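Local coordinates for lovastatin nonaketide synthase, polyketide synthase component (Aspergillus terreus, PDB 7CPX), which builds the nonaketide backbone of lovastatin as an iterative, homodimeric polyketide synthase, making dihydromonacolin L from malonyl-CoA together with its enoyl reductase partner LovC, at residues 654-659 / 820-825; 773-778 / 814-819; 564-569 / 625-630. The protein carries 2 engineered substitutions. All blocks are in the same frame, centred on the assembly; numbering follows the deposited sequence.

Contact 1 of 3, residues 654-659 / 820-825; sequences GHSSGE and DNLVSP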
loop_
_atom_site.group_PDB
_atom_site.type_symbol
_atom_site.label_atom_id
_atom_site.label_comp_id
_atom_site.label_asym_id
_atom_site.label_seq_id
_atom_site.Cartn_x
_atom_site.Cartn_y
_atom_site.Cartn_z
ATOM N N GLY A 654 -22.470 17.345 -80.716
ATOM C CA GLY A 654 -23.110 18.624 -80.482
ATOM C C GLY A 654 -23.713 19.182 -81.753
ATOM O O GLY A 654 -24.565 18.541 -82.376
ATOM N N HIS A 655 -23.275 20.373 -82.153
ATOM C CA HIS A 655 -23.719 20.997 -83.388
ATOM C C HIS A 655 -22.522 21.582 -84.121
ATOM O O HIS A 655 -21.558 22.041 -83.501
ATOM C CB HIS A 655 -24.759 22.094 -83.122
ATOM C CG HIS A 655 -24.255 23.209 -82.259
ATOM N ND1 HIS A 655 -24.299 23.164 -80.882
ATOM C CD2 HIS A 655 -23.696 24.400 -82.578
ATOM C CE1 HIS A 655 -23.789 24.279 -80.391
ATOM N NE2 HIS A 655 -23.416 25.047 -81.398
ATOM N N SER A 656 -22.589 21.557 -85.451
ATOM C CA SER A 656 -21.544 22.110 -86.317
ATOM C C SER A 656 -20.223 21.457 -85.928
ATOM O O SER A 656 -20.112 20.223 -86.041
ATOM C CB SER A 656 -21.588 23.635 -86.221
ATOM O OG SER A 656 -20.599 24.226 -87.047
ATOM N N SER A 657 -19.219 22.208 -85.466
ATOM C CA SER A 657 -17.940 21.600 -85.116
ATOM C C SER A 657 -18.120 20.501 -84.079
ATOM O O SER A 657 -17.480 19.445 -84.162
ATOM C CB SER A 657 -16.978 22.669 -84.597
ATOM O OG SER A 657 -16.743 23.664 -85.578
ATOM N N GLY A 658 -19.009 20.717 -83.113
ATOM C CA GLY A 658 -19.237 19.751 -82.057
ATOM C C GLY A 658 -19.573 18.385 -82.610
ATOM O O GLY A 658 -19.313 17.363 -81.967
ATOM N N GLU A 659 -20.154 18.352 -83.808
ATOM C CA GLU A 659 -20.418 17.074 -84.456
ATOM C C GLU A 659 -19.154 16.521 -85.101
ATOM O O GLU A 659 -18.766 15.376 -84.842
ATOM C CB GLU A 659 -21.532 17.233 -85.494
ATOM C CG GLU A 659 -22.270 15.942 -85.825
ATOM C CD GLU A 659 -21.372 14.888 -86.445
ATOM O OE1 GLU A 659 -20.565 15.239 -87.332
ATOM O OE2 GLU A 659 -21.466 13.712 -86.037
ATOM N N ASP A 820 -26.314 17.278 -92.957
ATOM C CA ASP A 820 -27.278 17.476 -91.884
ATOM C C ASP A 820 -26.638 18.124 -90.667
ATOM O O ASP A 820 -27.343 18.745 -89.864
ATOM C CB ASP A 820 -27.902 16.137 -91.487
ATOM C CG ASP A 820 -28.641 15.477 -92.633
ATOM O OD1 ASP A 820 -28.685 16.067 -93.732
ATOM O OD2 ASP A 820 -29.177 14.367 -92.433
ATOM N N ASN A 821 -25.320 17.981 -90.512
ATOM C CA ASN A 821 -24.631 18.628 -89.399
ATOM C C ASN A 821 -24.976 20.109 -89.329
ATOM O O ASN A 821 -25.154 20.664 -88.238
ATOM C CB ASN A 821 -23.120 18.440 -89.536
ATOM C CG ASN A 821 -22.347 19.094 -88.408
ATOM O OD1 ASN A 821 -22.863 19.264 -87.303
ATOM N ND2 ASN A 821 -21.104 19.473 -88.685
ATOM N N LEU A 822 -25.074 20.767 -90.484
ATOM C CA LEU A 822 -25.452 22.170 -90.555
ATOM C C LEU A 822 -26.865 22.392 -91.071
ATOM O O LEU A 822 -27.379 23.510 -90.952
ATOM C CB LEU A 822 -24.468 22.942 -91.449
ATOM C CG LEU A 822 -23.113 23.318 -90.844
ATOM C CD1 LEU A 822 -23.280 24.314 -89.706
ATOM C CD2 LEU A 822 -22.358 22.085 -90.370
ATOM N N VAL A 823 -27.508 21.369 -91.636
ATOM C CA VAL A 823 -28.849 21.522 -92.191
ATOM C C VAL A 823 -29.892 21.072 -91.176
ATOM O O VAL A 823 -30.753 21.858 -90.765
ATOM C CB VAL A 823 -28.992 20.738 -93.508
ATOM C CG1 VAL A 823 -30.450 20.709 -93.958
ATOM C CG2 VAL A 823 -28.105 21.347 -94.587
ATOM N N SER A 824 -29.823 19.809 -90.764
ATOM C CA SER A 824 -30.869 19.243 -89.932
ATOM C C SER A 824 -30.836 19.845 -88.527
ATOM O O SER A 824 -29.774 20.232 -88.032
ATOM C CB SER A 824 -30.716 17.728 -89.839
ATOM O OG SER A 824 -30.791 17.128 -91.120
ATOM N N PRO A 825 -31.990 19.939 -87.862
ATOM C CA PRO A 825 -31.992 20.368 -86.460
ATOM C C PRO A 825 -31.293 19.345 -85.578
ATOM O O PRO A 825 -31.272 18.149 -85.873
ATOM C CB PRO A 825 -33.482 20.484 -86.123
ATOM C CG PRO A 825 -34.159 19.572 -87.084
ATOM C CD PRO A 825 -33.348 19.631 -88.344
#
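Ser656 and Asn821 bring the two backbones together, their CA atoms 5.6 Å apart. Residues 654-659 turn from strand 648-652 into helix 657-665, with Ser656 at the N-cap position and at a positive phi (55°). Together with the Gly-His-Ser-Ser-Gly sequence, this is consistent with the GxSxG nucleophile elbow of acyltransferases. Residues 820-825 lead irregularly toward helix 828-838, and Leu822 is held by backbone bonding to His763.

Asn821 extends into the elbow with CG anti to its backbone N, and its ND2 donates to Ser656 O at 2.9 Å (N-H...O 150°). The oxygen lies close to the Asn821 amide plane, whereas ND2 stands above the Ser656 carbonyl plane. Asn821 OD1 faces the CB and CG of Glu659, whose carboxylate is turned 74° from the amide and bonds through OE2 to Tyr817. Beside them Leu822 reaches in with CD1, 3.8 Å from Ser656 OG.

Glu659 N, itself 2.9 Å from Ser656 O, approaches that oxygen from the face opposite to ND2. Two donors thus grip one buried carbonyl, one from within the elbow's own helix and one from the connecting loop, consistent with a well-held peptide after Ser656, the presumed nucleophile.

Contact 2 of 3, residues 773-778 / 814-819; sequences PYMQAL and TAKYWK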
loop_
_atom_site.group_PDB
_atom_site.type_symbol
_atom_site.label_atom_id
_atom_site.label_comp_id
_atom_site.label_asym_id
_atom_site.label_seq_id
_atom_site.Cartn_x
_atom_site.Cartn_y
_atom_site.Cartn_z
ATOM N N PRO A 773 -22.960 22.454 -102.423
ATOM C CA PRO A 773 -21.603 22.233 -102.952
ATOM C C PRO A 773 -20.656 21.649 -101.921
ATOM O O PRO A 773 -19.841 20.778 -102.251
ATOM C CB PRO A 773 -21.172 23.636 -103.402
ATOM C CG PRO A 773 -21.979 24.565 -102.570
ATOM C CD PRO A 773 -23.301 23.886 -102.369
ATOM N N TYR A 774 -20.760 22.092 -100.665
ATOM C CA TYR A 774 -19.894 21.562 -99.618
ATOM C C TYR A 774 -19.985 20.044 -99.560
ATOM O O TYR A 774 -18.967 19.345 -99.634
ATOM C CB TYR A 774 -20.270 22.187 -98.273
ATOM C CG TYR A 774 -20.091 21.265 -97.088
ATOM C CD1 TYR A 774 -18.829 20.974 -96.592
ATOM C CD2 TYR A 774 -21.191 20.697 -96.457
ATOM C CE1 TYR A 774 -18.664 20.134 -95.507
ATOM C CE2 TYR A 774 -21.037 19.858 -95.371
ATOM C CZ TYR A 774 -19.771 19.581 -94.900
ATOM O OH TYR A 774 -19.614 18.746 -93.818
ATOM N N MET A 775 -21.204 19.512 -99.466
ATOM C CA MET A 775 -21.372 18.064 -99.480
ATOM C C MET A 775 -20.803 17.472 -100.763
ATOM O O MET A 775 -20.139 16.429 -100.732
ATOM C CB MET A 775 -22.850 17.704 -99.333
ATOM C CG MET A 775 -23.101 16.223 -99.092
ATOM S SD MET A 775 -24.853 15.795 -99.063
ATOM C CE MET A 775 -25.300 16.077 -100.775
ATOM N N GLN A 776 -21.039 18.132 -101.900
ATOM C CA GLN A 776 -20.475 17.649 -103.154
ATOM C C GLN A 776 -18.961 17.535 -103.068
ATOM O O GLN A 776 -18.373 16.618 -103.651
ATOM C CB GLN A 776 -20.875 18.576 -104.304
ATOM C CG GLN A 776 -22.360 18.554 -104.627
ATOM C CD GLN A 776 -22.741 19.574 -105.682
ATOM O OE1 GLN A 776 -21.894 20.310 -106.185
ATOM N NE2 GLN A 776 -24.024 19.621 -106.022
ATOM N N ALA A 777 -18.313 18.452 -102.346
ATOM C CA ALA A 777 -16.880 18.324 -102.117
ATOM C C ALA A 777 -16.584 17.241 -101.089
ATOM O O ALA A 777 -15.629 16.471 -101.249
ATOM C CB ALA A 777 -16.300 19.665 -101.666
ATOM N N LEU A 778 -17.404 17.153 -100.038
ATOM C CA LEU A 778 -17.156 16.172 -98.989
ATOM C C LEU A 778 -17.238 14.749 -99.525
ATOM O O LEU A 778 -16.596 13.846 -98.977
ATOM C CB LEU A 778 -18.146 16.370 -97.842
ATOM C CG LEU A 778 -17.808 15.641 -96.541
ATOM C CD1 LEU A 778 -18.189 16.497 -95.346
ATOM C CD2 LEU A 778 -18.514 14.299 -96.471
ATOM N N THR A 814 -21.726 8.720 -94.195
ATOM C CA THR A 814 -22.305 9.277 -95.408
ATOM C C THR A 814 -22.170 10.796 -95.425
ATOM O O THR A 814 -22.253 11.464 -94.390
ATOM C CB THR A 814 -23.778 8.889 -95.524
ATOM O OG1 THR A 814 -24.519 9.490 -94.454
ATOM C CG2 THR A 814 -23.938 7.378 -95.461
ATOM N N ALA A 815 -21.963 11.342 -96.626
ATOM C CA ALA A 815 -21.840 12.789 -96.770
ATOM C C ALA A 815 -23.118 13.503 -96.355
ATOM O O ALA A 815 -23.067 14.645 -95.879
ATOM C CB ALA A 815 -21.478 13.143 -98.212
ATOM N N LYS A 816 -24.270 12.855 -96.530
ATOM C CA LYS A 816 -25.530 13.482 -96.149
ATOM C C LYS A 816 -25.585 13.755 -94.653
ATOM O O LYS A 816 -26.229 14.716 -94.223
ATOM C CB LYS A 816 -26.702 12.602 -96.580
ATOM C CG LYS A 816 -26.789 12.404 -98.084
ATOM C CD LYS A 816 -27.994 11.570 -98.479
ATOM C CE LYS A 816 -28.078 11.402 -99.988
ATOM N NZ LYS A 816 -29.255 10.590 -100.400
ATOM N N TYR A 817 -24.916 12.932 -93.843
ATOM C CA TYR A 817 -24.850 13.211 -92.412
ATOM C C TYR A 817 -24.045 14.475 -92.134
ATOM O O TYR A 817 -24.446 15.311 -91.313
ATOM C CB TYR A 817 -24.249 12.017 -91.674
ATOM C CG TYR A 817 -24.133 12.221 -90.182
ATOM C CD1 TYR A 817 -25.239 12.582 -89.425
ATOM C CD2 TYR A 817 -22.922 12.045 -89.528
ATOM C CE1 TYR A 817 -25.141 12.769 -88.062
ATOM C CE2 TYR A 817 -22.814 12.227 -88.164
ATOM C CZ TYR A 817 -23.927 12.590 -87.435
ATOM O OH TYR A 817 -23.830 12.775 -86.075
ATOM N N TRP A 818 -22.908 14.637 -92.812
ATOM C CA TRP A 818 -22.119 15.851 -92.633
ATOM C C TRP A 818 -22.871 17.074 -93.139
ATOM O O TRP A 818 -22.657 18.186 -92.643
ATOM C CB TRP A 818 -20.775 15.710 -93.346
ATOM C CG TRP A 818 -20.020 14.475 -92.951
ATOM C CD1 TRP A 818 -20.065 13.258 -93.565
ATOM C CD2 TRP A 818 -19.110 14.336 -91.854
ATOM N NE1 TRP A 818 -19.241 12.369 -92.919
ATOM C CE2 TRP A 818 -18.642 13.006 -91.864
ATOM C CE3 TRP A 818 -18.645 15.206 -90.862
ATOM C CZ2 TRP A 818 -17.732 12.528 -90.925
ATOM C CZ3 TRP A 818 -17.741 14.727 -89.931
ATOM C CH2 TRP A 818 -17.295 13.400 -89.969
ATOM N N LYS A 819 -23.748 16.894 -94.131
ATOM C CA LYS A 819 -24.613 17.991 -94.558
ATOM C C LYS A 819 -25.660 18.309 -93.497
ATOM O O LYS A 819 -25.883 19.478 -93.158
ATOM C CB LYS A 819 -25.281 17.638 -95.886
ATOM C CG LYS A 819 -26.394 18.588 -96.300
ATOM C CD LYS A 819 -26.892 18.280 -97.701
ATOM C CE LYS A 819 -28.099 19.130 -98.059
ATOM N NZ LYS A 819 -28.583 18.857 -99.440
#
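Leu778 and Trp818 meet at about a right angle within a roughly antiparallel helix pair of the acyl transferase fold, in which segments 773-778 and 815-819 run at 145° with their axes 9.2 Å apart. The two methyls of Leu778 divide the work: CD1 sits 3.4 Å from Trp818 CB, while CD2 touches both the indole, at CD1, and Ala815, 3.6 Å from its CB. The indole itself leads away from this helix toward Glu659, Ile660 and Ala663 of helix 657-665.

Met775 also packs on Ala815, beside Leu778. Its CG, anti to the backbone N (chi1 -170°), rests 3.6 Å from Ala815 CB. The bend at chi3 turns CE while SD lies against the aliphatic part of Lys819, 3.5 Å from CD. The extended lysine crosses the methionine obliquely, and its NZ forms a salt bridge with Asp772, so an apolar stem and a charged tip both tie it to helix 768-780.

Tyr774 crosses Trp818 obliquely, and its ring also makes a cation-pi contact with Arg681. Trp818 O lies at the ring edge, in its plane, and Tyr774 OH donates a weak hydrogen bond to it at 3.3 Å.

Contact 3 of 3, residues 564-569 / 625-630; sequences TGQGAQ and TFSQPL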
loop_
_atom_site.group_PDB
_atom_site.type_symbol
_atom_site.label_atom_id
_atom_site.label_comp_id
_atom_site.label_asym_id
_atom_site.label_seq_id
_atom_site.Cartn_x
_atom_site.Cartn_y
_atom_site.Cartn_z
ATOM N N THR A 564 -18.695 20.737 -77.976
ATOM C CA THR A 564 -19.198 22.084 -78.194
ATOM C C THR A 564 -19.182 22.434 -79.679
ATOM O O THR A 564 -18.371 21.919 -80.454
ATOM C CB THR A 564 -18.360 23.099 -77.416
ATOM O OG1 THR A 564 -16.996 23.033 -77.852
ATOM C CG2 THR A 564 -18.426 22.812 -75.922
ATOM N N GLY A 565 -20.085 23.332 -80.066
ATOM C CA GLY A 565 -20.246 23.692 -81.461
ATOM C C GLY A 565 -19.971 25.150 -81.762
ATOM O O GLY A 565 -19.477 25.890 -80.907
ATOM N N GLN A 566 -20.289 25.570 -82.984
ATOM C CA GLN A 566 -20.082 26.953 -83.383
ATOM C C GLN A 566 -20.975 27.880 -82.568
ATOM O O GLN A 566 -22.060 27.502 -82.117
ATOM C CB GLN A 566 -20.364 27.127 -84.875
ATOM C CG GLN A 566 -20.116 28.535 -85.397
ATOM C CD GLN A 566 -20.316 28.647 -86.896
ATOM O OE1 GLN A 566 -20.580 27.654 -87.575
ATOM N NE2 GLN A 566 -20.192 29.861 -87.420
ATOM N N GLY A 567 -20.503 29.111 -82.378
ATOM C CA GLY A 567 -21.158 30.070 -81.522
ATOM C C GLY A 567 -20.676 30.053 -80.088
ATOM O O GLY A 567 -20.933 31.011 -79.350
ATOM N N ALA A 568 -19.987 28.989 -79.676
ATOM C CA ALA A 568 -19.387 28.902 -78.356
ATOM C C ALA A 568 -17.877 29.084 -78.374
ATOM O O ALA A 568 -17.274 29.209 -77.303
ATOM C CB ALA A 568 -19.719 27.547 -77.713
ATOM N N GLN A 569 -17.253 29.097 -79.550
ATOM C CA GLN A 569 -15.807 29.235 -79.628
ATOM C C GLN A 569 -15.373 30.578 -79.054
ATOM O O GLN A 569 -15.968 31.618 -79.354
ATOM C CB GLN A 569 -15.332 29.087 -81.076
ATOM C CG GLN A 569 -15.560 30.303 -81.970
ATOM C CD GLN A 569 -17.023 30.669 -82.116
ATOM O OE1 GLN A 569 -17.906 29.959 -81.635
ATOM N NE2 GLN A 569 -17.288 31.784 -82.786
ATOM N N THR A 625 -15.531 30.348 -91.664
ATOM C CA THR A 625 -14.341 29.760 -92.272
ATOM C C THR A 625 -13.262 29.470 -91.241
ATOM O O THR A 625 -12.451 28.558 -91.432
ATOM C CB THR A 625 -13.783 30.694 -93.349
ATOM O OG1 THR A 625 -13.404 31.942 -92.753
ATOM C CG2 THR A 625 -14.818 30.949 -94.432
ATOM N N PHE A 626 -13.220 30.242 -90.160
ATOM C CA PHE A 626 -12.258 30.043 -89.085
ATOM C C PHE A 626 -12.897 29.545 -87.801
ATOM O O PHE A 626 -12.312 28.710 -87.111
ATOM C CB PHE A 626 -11.514 31.352 -88.802
ATOM C CG PHE A 626 -10.942 31.997 -90.031
ATOM C CD1 PHE A 626 -10.303 31.236 -90.995
ATOM C CD2 PHE A 626 -11.058 33.362 -90.230
ATOM C CE1 PHE A 626 -9.780 31.825 -92.129
ATOM C CE2 PHE A 626 -10.536 33.958 -91.362
ATOM C CZ PHE A 626 -9.897 33.188 -92.313
ATOM N N SER A 627 -14.095 30.030 -87.467
ATOM C CA SER A 627 -14.743 29.605 -86.231
ATOM C C SER A 627 -15.043 28.111 -86.249
ATOM O O SER A 627 -14.831 27.419 -85.246
ATOM C CB SER A 627 -16.025 30.407 -86.007
ATOM O OG SER A 627 -16.942 30.208 -87.068
ATOM N N GLN A 628 -15.539 27.589 -87.381
ATOM C CA GLN A 628 -15.859 26.162 -87.432
ATOM C C GLN A 628 -14.600 25.314 -87.322
ATOM O O GLN A 628 -14.498 24.499 -86.386
ATOM C CB GLN A 628 -16.659 25.851 -88.699
ATOM C CG GLN A 628 -18.032 26.499 -88.733
ATOM C CD GLN A 628 -18.733 26.304 -90.061
ATOM O OE1 GLN A 628 -18.159 25.759 -91.003
ATOM N NE2 GLN A 628 -19.981 26.750 -90.143
ATOM N N PRO A 629 -13.615 25.441 -88.215
ATOM C CA PRO A 629 -12.388 24.649 -88.049
ATOM C C PRO A 629 -11.645 24.951 -86.762
ATOM O O PRO A 629 -10.978 24.060 -86.230
ATOM C CB PRO A 629 -11.558 25.013 -89.286
ATOM C CG PRO A 629 -12.098 26.307 -89.751
ATOM C CD PRO A 629 -13.551 26.306 -89.405
ATOM N N LEU A 630 -11.729 26.177 -86.240
ATOM C CA LEU A 630 -11.072 26.473 -84.969
ATOM C C LEU A 630 -11.643 25.614 -83.850
ATOM O O LEU A 630 -10.898 24.978 -83.095
ATOM C CB LEU A 630 -11.213 27.958 -84.632
ATOM C CG LEU A 630 -10.729 28.375 -83.241
ATOM C CD1 LEU A 630 -9.984 29.697 -83.309
ATOM C CD2 LEU A 630 -11.894 28.475 -82.265
#
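Gln566, Gln569 and Ser627 bring most of the buried surface to this contact, in which a glutamine-bearing loop lies against one side of helix 624-644. Gln566 extends toward the helix, CG anti to the backbone N (chi1 -178°), and its OE1 accepts a hydrogen bond from Gln628 NE2 at 2.8 Å (N-H...O 156°). The oxygen lies in the amide plane of Gln628, but the two amide planes are 77° apart, and the chains cross obliquely. Gln566 OE1 also receives a weak bond from Ser656 OG, which places this amide beside the GxSxG turn.

Ser627 points between the two loop glutamines. Its OG, satisfied by Tyr623 O one turn back, is flanked by the Gln566 amide, while its CB packs 3.7 Å from Gln569 NE2. Gln569 is bent at chi2, which turns CD back toward the loop; OE1 takes a weak bond from Gly567 N, while NE2 is held by Val621 O. Across from it, Leu630 CD2 lies 3.7 Å from Gln569 CB, the two side chains crossing at about a right angle.

The type II turn from Gly565 to Ala568 follows strand 558-563, the middle strand of the five-stranded parallel sheet. Thr564 remains bonded to Val848 of strand 844-848, and Gln628 packs on Arg681 of helix 671-682.

How the contacts relate
All three contacts belong to the malonyl-CoA:ACP transacylase domain, and contacts 2 and 3 both touch segment 654-659 of contact 1. Contact 3 lies with its centre about 11 Å from that of contact 1, joined to it by probable hydrogen bonds of His655 NE2 to Gln566 O (2.9 Å) and Ser657 OG to Gln628 O. Contact 2, nested within the chain loop that contact 1 closes, is about 12 Å away centre to centre and linked through Glu659 OE2 and Tyr817 OH. Contacts 2 and 3 do not touch, their nearest atoms being about 7 Å apart; segment 654-659 connects them, meeting contact 3 through His655 to Ser657 and contact 2 through Glu659.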